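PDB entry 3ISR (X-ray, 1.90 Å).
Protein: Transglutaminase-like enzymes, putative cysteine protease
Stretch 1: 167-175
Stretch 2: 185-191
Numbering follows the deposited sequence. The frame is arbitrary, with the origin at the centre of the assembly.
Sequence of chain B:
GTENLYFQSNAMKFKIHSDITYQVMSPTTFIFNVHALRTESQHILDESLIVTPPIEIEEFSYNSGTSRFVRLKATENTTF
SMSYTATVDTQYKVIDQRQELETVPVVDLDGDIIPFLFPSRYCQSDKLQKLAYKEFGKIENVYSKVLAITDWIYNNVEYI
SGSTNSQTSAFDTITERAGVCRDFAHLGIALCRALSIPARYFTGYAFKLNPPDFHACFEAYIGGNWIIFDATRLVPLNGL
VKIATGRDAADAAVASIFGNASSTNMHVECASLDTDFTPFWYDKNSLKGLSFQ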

# COMPACT_ATOMS: atom_id res chain seq x y z
N GLN B 167 -5.27 3.22 11.58
CA GLN B 167 -5.32 2.88 10.15
C GLN B 167 -4.67 1.54 9.83
O GLN B 167 -4.93 0.96 8.77
N THR B 168 -3.82 1.06 10.73
CA THR B 168 -3.07 -0.19 10.53
C THR B 168 -3.98 -1.40 10.40
O THR B 168 -4.95 -1.56 11.17
N SER B 169 -3.65 -2.28 9.46
CA SER B 169 -4.47 -3.46 9.17
C SER B 169 -3.61 -4.71 9.18
O SER B 169 -2.38 -4.64 9.21
N ALA B 170 -4.27 -5.86 9.07
CA ALA B 170 -3.57 -7.12 8.94
C ALA B 170 -2.56 -7.10 7.79
O ALA B 170 -1.47 -7.66 7.93
N PHE B 171 -2.93 -6.49 6.66
CA PHE B 171 -2.03 -6.46 5.50
C PHE B 171 -0.74 -5.70 5.81
O PHE B 171 0.31 -6.04 5.28
N ASP B 172 -0.82 -4.70 6.69
CA ASP B 172 0.37 -3.98 7.13
C ASP B 172 1.19 -4.82 8.09
O ASP B 172 2.41 -4.94 7.94
N THR B 173 0.52 -5.42 9.07
CA THR B 173 1.22 -6.12 10.15
C THR B 173 2.00 -7.31 9.62
O THR B 173 3.06 -7.66 10.15
N ILE B 174 1.50 -7.93 8.55
CA ILE B 174 2.14 -9.12 8.01
C ILE B 174 3.59 -8.81 7.52
O ILE B 174 4.44 -9.69 7.50
N THR B 175 3.85 -7.56 7.13
CA THR B 175 5.20 -7.14 6.73
C THR B 175 5.88 -6.30 7.80
O THR B 175 7.09 -6.36 7.94
N ALA B 185 -4.89 -9.33 16.78
CA ALA B 185 -6.23 -9.88 16.55
C ALA B 185 -6.59 -9.78 15.08
O ALA B 185 -7.08 -10.75 14.47
N HIS B 186 -6.36 -8.62 14.48
CA HIS B 186 -6.74 -8.45 13.07
C HIS B 186 -5.97 -9.43 12.20
O HIS B 186 -6.51 -9.97 11.25
N LEU B 187 -4.69 -9.65 12.53
CA LEU B 187 -3.91 -10.57 11.72
C LEU B 187 -4.33 -12.05 11.85
O LEU B 187 -4.43 -12.76 10.84
N GLY B 188 -4.65 -12.50 13.05
CA GLY B 188 -5.20 -13.85 13.25
C GLY B 188 -6.49 -14.02 12.46
O GLY B 188 -6.69 -15.02 11.78
N ILE B 189 -7.37 -13.01 12.53
CA ILE B 189 -8.66 -13.06 11.81
C ILE B 189 -8.42 -13.15 10.31
O ILE B 189 -9.00 -14.01 9.63
N ALA B 190 -7.54 -12.30 9.80
CA ALA B 190 -7.29 -12.30 8.35
C ALA B 190 -6.77 -13.63 7.88
O ALA B 190 -7.20 -14.13 6.86
N LEU B 191 -5.81 -14.20 8.61
CA LEU B 191 -5.23 -15.48 8.22
C LEU B 191 -6.22 -16.62 8.31
O LEU B 191 -6.24 -17.49 7.45

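Where do the two stretches come closest? The helix that begins at Ala170 crosses helix 185-191 at 101°, nearly at right angles, with 8.7 Å between the axes, so the contact gathers around one point. There the CA atoms of Ala170 and Leu187 lie 4.4 Å apart, an approach that the small side chain of Ala170 accommodates.

What does the methyl of Ala170 fit into? Its CA-to-CB bond points toward the partner helix, and the methyl settles among three features of that helix's surface. Ala170 CB lies 3.6 Å from His186 O, 4.0 Å from Leu187 CD1 and 3.5 Å from Ala190 CB. His186 O also accepts the backbone hydrogen bond from Ala190 N, at 2.9 Å; the methyl therefore touches both ends of one helical turn, and the methyl of Ala190 meets it directly.

How does Leu187 fill the space alongside? Its CA-to-CB bond points sideways, but with chi1 t and chi2 p the end of the side chain comes nearer the first stretch. Leu187 CD1 lies 3.7 Å from Ala170 O and 4.0 Å from Ile174 CD1, while Leu187 CD2 is 4.0 Å from Thr173 CG2. The forked tip thus occupies a hollow lined by Ala170, Thr173 and Ile174. Ile174, also t then p, starts sideways and brings its own end in to meet the leucine.

Do polar groups tie the stretches together? No hydrogen bond crosses between them; the fit is largely one of shape. The CA-to-CB bond of His186 points toward the first stretch; with chi1 m, its CD2 sits 4.3 Å from Thr168 O, which approaches the ring obliquely. Within the first stretch, Ser169 occupies the N-cap position, and Ser169 N donates a hydrogen bond to Asp172 OD2 at 2.9 Å, bracing the start of the helix at Ala170.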

# COMPACT_ATOMS: atom_id res chain seq x y z
CB GLN B 167 -4.69 3.99 9.29
CG GLN B 167 -5.47 5.31 9.34
CD GLN B 167 -4.93 6.35 8.35
OE1 GLN B 167 -3.97 6.10 7.62
NE2 GLN B 167 -5.56 7.53 8.33
CB THR B 168 -2.10 -0.42 11.72
OG1 THR B 168 -1.33 0.78 11.97
CG2 THR B 168 -1.15 -1.57 11.45
CB SER B 169 -5.09 -3.30 7.77
OG SER B 169 -4.08 -3.28 6.76
CB ALA B 170 -4.55 -8.27 8.73
CB PHE B 171 -2.74 -5.87 4.27
CG PHE B 171 -2.00 -6.08 2.98
CD1 PHE B 171 -1.94 -7.35 2.39
CD2 PHE B 171 -1.35 -5.02 2.37
CE1 PHE B 171 -1.23 -7.54 1.19
CE2 PHE B 171 -0.65 -5.21 1.16
CZ PHE B 171 -0.61 -6.48 0.58
CB ASP B 172 -0.01 -2.66 7.80
CG ASP B 172 -0.86 -1.79 6.91
OD1 ASP B 172 -0.53 -1.68 5.71
OD2 ASP B 172 -1.84 -1.22 7.41
CB THR B 173 0.23 -6.54 11.28
OG1 THR B 173 -0.44 -5.36 11.75
CG2 THR B 173 0.97 -7.18 12.47
CB ILE B 174 1.24 -9.86 6.95
CG1 ILE B 174 1.68 -11.32 6.71
CG2 ILE B 174 1.21 -9.14 5.62
CD1 ILE B 174 1.73 -12.20 7.95
CB THR B 175 5.22 -6.32 5.41
OG1 THR B 175 4.32 -5.22 5.52
CG2 THR B 175 4.80 -7.20 4.24
CB ALA B 185 -7.25 -9.10 17.37
CB HIS B 186 -6.42 -7.02 12.57
CG HIS B 186 -7.37 -5.96 13.05
ND1 HIS B 186 -8.71 -6.20 13.29
CD2 HIS B 186 -7.18 -4.64 13.27
CE1 HIS B 186 -9.30 -5.08 13.67
NE2 HIS B 186 -8.40 -4.12 13.66
CB LEU B 187 -2.41 -10.40 12.00
CG LEU B 187 -1.48 -11.27 11.16
CD1 LEU B 187 -1.73 -10.97 9.64
CD2 LEU B 187 -0.01 -10.98 11.55
CB ILE B 189 -9.51 -11.81 12.11
CG1 ILE B 189 -10.00 -11.83 13.56
CG2 ILE B 189 -10.74 -11.76 11.18
CD1 ILE B 189 -10.39 -10.45 14.06
CB ALA B 190 -6.32 -11.18 7.95
CB LEU B 191 -3.94 -15.75 9.02
CG LEU B 191 -2.76 -14.81 8.72
CD1 LEU B 191 -1.69 -14.95 9.80
CD2 LEU B 191 -2.15 -15.05 7.32